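Local coordinates for FrnE protein (Deinococcus radiodurans, PDB 5CO3) that probably acts as a cytoplasmic thiol-disulfide oxidoreductase of the DsbA-like FrnE family, making or rearranging disulfide bonds through a redox-active dithiol, at residues 21-26 / 86-91. Sequence-based numbering, arbitrary orientation.
Sequences ACPWCY and DHMTQT
Met88 and Trp24 make the central contact between helix 78-93 and the start of helix 23-38, their side chains crossing at about a right angle. The sulfur of Met88 sits obliquely beside the pyrrole part of the indole, with Met88 SD 3.5 Å from Trp24 NE1 and 4.1 Å from the centroid of the five-membered ring, a Met-aromatic contact. Met88 CG extends the contact on the same side of the indole, near NE1, CE2 and CZ2. The same sulfur lies 3.7 Å from Pro23 CB, and a bend at chi3 (-68°) brings CE to Pro23 CG. Farther out on the indole, the benzo edge is directed at the face of His87 in an offset edge-to-face pair, planes at 63°, with Trp24 CH2 4.0 Å from His87 CE1. Thr91 CG2 approaches obliquely, 3.9 Å from Trp24 CZ3. Pro23 and Trp24 are the two residues between the cysteines of a Cys-Pro-Trp-Cys sequence, the CxxC at a helix start as in thioredoxin folds, probably the redox site; Cys22 and Cys25, disulfide-linked in another structure of this protein, are not linked here. Replacing Trp24 by an alanine would probably leave the His87 ring and the Thr91 methyl without the indole they meet on helix 23-38, and Met88 with only its touch on Pro23 from this contact. Behind the first shell, Thr91 OG1 donates to His87 O at 2.9 Å from above the carbonyl plane, which probably helps hold the threonine in the rotation that presents CG2 to the indole. Tyr99 OH bonds to Pro23 O, while Met137 of helix 125-137 touches the Pro23 side chain.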
loop_
_atom_site.group_PDB
_atom_site.type_symbol
_atom_site.label_atom_id
_atom_site.label_comp_id
_atom_site.label_asym_id
_atom_site.label_seq_id
_atom_site.Cartn_x
_atom_site.Cartn_y
_atom_site.Cartn_z
ATOM N N ALA A 21 6.457 5.018 -3.502
ATOM C CA ALA A 21 6.642 6.212 -4.334
ATOM C C ALA A 21 5.346 6.797 -4.899
ATOM O O ALA A 21 5.389 7.800 -5.604
ATOM C CB ALA A 21 7.623 5.904 -5.491
ATOM N N CYS A 22 4.185 6.211 -4.583
ATOM C CA CYS A 22 2.934 6.691 -5.169
ATOM C C CYS A 22 2.124 7.530 -4.183
ATOM O O CYS A 22 1.706 7.029 -3.148
ATOM C CB CYS A 22 2.086 5.516 -5.657
ATOM S SG CYS A 22 0.514 6.025 -6.394
ATOM N N PRO A 23 1.947 8.826 -4.470
ATOM C CA PRO A 23 1.217 9.680 -3.519
ATOM C C PRO A 23 -0.228 9.221 -3.359
ATOM O O PRO A 23 -0.795 9.445 -2.283
ATOM C CB PRO A 23 1.294 11.071 -4.154
ATOM C CG PRO A 23 2.535 10.992 -5.049
ATOM C CD PRO A 23 2.500 9.596 -5.602
ATOM N N TRP A 24 -0.795 8.567 -4.371
ATOM C CA TRP A 24 -2.185 8.128 -4.278
ATOM C C TRP A 24 -2.299 6.954 -3.316
ATOM O O TRP A 24 -3.356 6.720 -2.738
ATOM C CB TRP A 24 -2.751 7.777 -5.652
ATOM C CG TRP A 24 -3.058 9.005 -6.444
ATOM C CD1 TRP A 24 -2.366 9.482 -7.518
ATOM C CD2 TRP A 24 -4.120 9.938 -6.203
ATOM N NE1 TRP A 24 -2.932 10.649 -7.964
ATOM C CE2 TRP A 24 -4.017 10.949 -7.180
ATOM C CE3 TRP A 24 -5.157 10.010 -5.261
ATOM C CZ2 TRP A 24 -4.905 12.023 -7.243
ATOM C CZ3 TRP A 24 -6.041 11.079 -5.328
ATOM C CH2 TRP A 24 -5.910 12.069 -6.311
ATOM N N CYS A 25 -1.198 6.238 -3.103
ATOM C CA CYS A 25 -1.239 5.122 -2.166
ATOM C C CYS A 25 -1.378 5.590 -0.722
ATOM O O CYS A 25 -2.025 4.926 0.085
ATOM C CB CYS A 25 0.007 4.244 -2.336
ATOM S SG CYS A 25 -0.061 3.234 -3.818
ATOM N N TYR A 26 -0.755 6.714 -0.379
ATOM C CA TYR A 26 -0.888 7.238 0.971
ATOM C C TYR A 26 -2.324 7.750 1.155
ATOM O O TYR A 26 -2.980 7.445 2.152
ATOM C CB TYR A 26 0.132 8.342 1.222
ATOM C CG TYR A 26 0.582 8.495 2.648
ATOM C CD1 TYR A 26 -0.040 7.810 3.700
ATOM C CD2 TYR A 26 1.660 9.323 2.951
ATOM C CE1 TYR A 26 0.388 7.973 5.013
ATOM C CE2 TYR A 26 2.091 9.486 4.247
ATOM C CZ TYR A 26 1.467 8.822 5.268
ATOM O OH TYR A 26 1.912 8.999 6.552
ATOM N N ASP A 86 0.302 19.816 -7.231
ATOM C CA ASP A 86 -0.554 20.648 -6.394
ATOM C C ASP A 86 -1.870 19.944 -6.079
ATOM O O ASP A 86 -2.323 19.958 -4.929
ATOM C CB ASP A 86 -0.821 21.995 -7.063
ATOM C CG ASP A 86 0.428 22.848 -7.170
ATOM O OD1 ASP A 86 1.415 22.553 -6.459
ATOM O OD2 ASP A 86 0.414 23.816 -7.957
ATOM N N HIS A 87 -2.475 19.325 -7.093
ATOM C CA HIS A 87 -3.709 18.559 -6.887
ATOM C C HIS A 87 -3.523 17.479 -5.837
ATOM O O HIS A 87 -4.322 17.365 -4.900
ATOM C CB HIS A 87 -4.177 17.915 -8.190
ATOM C CG HIS A 87 -5.421 17.092 -8.045
ATOM N ND1 HIS A 87 -5.600 15.891 -8.698
ATOM C CD2 HIS A 87 -6.552 17.302 -7.325
ATOM C CE1 HIS A 87 -6.784 15.394 -8.382
ATOM N NE2 HIS A 87 -7.382 16.233 -7.555
ATOM N N MET A 88 -2.476 16.673 -5.989
ATOM C CA MET A 88 -2.255 15.586 -5.041
ATOM C C MET A 88 -1.981 16.136 -3.639
ATOM O O MET A 88 -2.425 15.562 -2.643
ATOM C CB MET A 88 -1.092 14.681 -5.506
ATOM C CG MET A 88 -1.435 13.823 -6.725
ATOM S SD MET A 88 -0.155 12.639 -7.187
ATOM C CE MET A 88 1.138 13.744 -7.762
ATOM N N THR A 89 -1.242 17.245 -3.565
ATOM C CA THR A 89 -0.936 17.871 -2.279
ATOM C C THR A 89 -2.215 18.299 -1.554
ATOM O O THR A 89 -2.392 18.010 -0.365
ATOM C CB THR A 89 -0.011 19.080 -2.451
ATOM O OG1 THR A 89 1.258 18.616 -2.928
ATOM C CG2 THR A 89 0.214 19.776 -1.125
ATOM N N GLN A 90 -3.110 18.966 -2.271
ATOM C CA GLN A 90 -4.365 19.442 -1.675
ATOM C C GLN A 90 -5.299 18.294 -1.321
ATOM O O GLN A 90 -5.912 18.301 -0.254
ATOM C CB GLN A 90 -5.057 20.412 -2.615
ATOM C CG GLN A 90 -4.326 21.725 -2.665
ATOM C CD GLN A 90 -4.874 22.642 -3.710
ATOM O OE1 GLN A 90 -6.064 22.961 -3.704
ATOM N NE2 GLN A 90 -4.016 23.069 -4.631
ATOM N N THR A 91 -5.381 17.297 -2.198
ATOM C CA THR A 91 -6.186 16.111 -1.914
ATOM C C THR A 91 -5.677 15.419 -0.643
ATOM O O THR A 91 -6.463 15.037 0.246
ATOM C CB THR A 91 -6.175 15.131 -3.115
ATOM O OG1 THR A 91 -6.714 15.790 -4.266
ATOM C CG2 THR A 91 -7.037 13.913 -2.810
#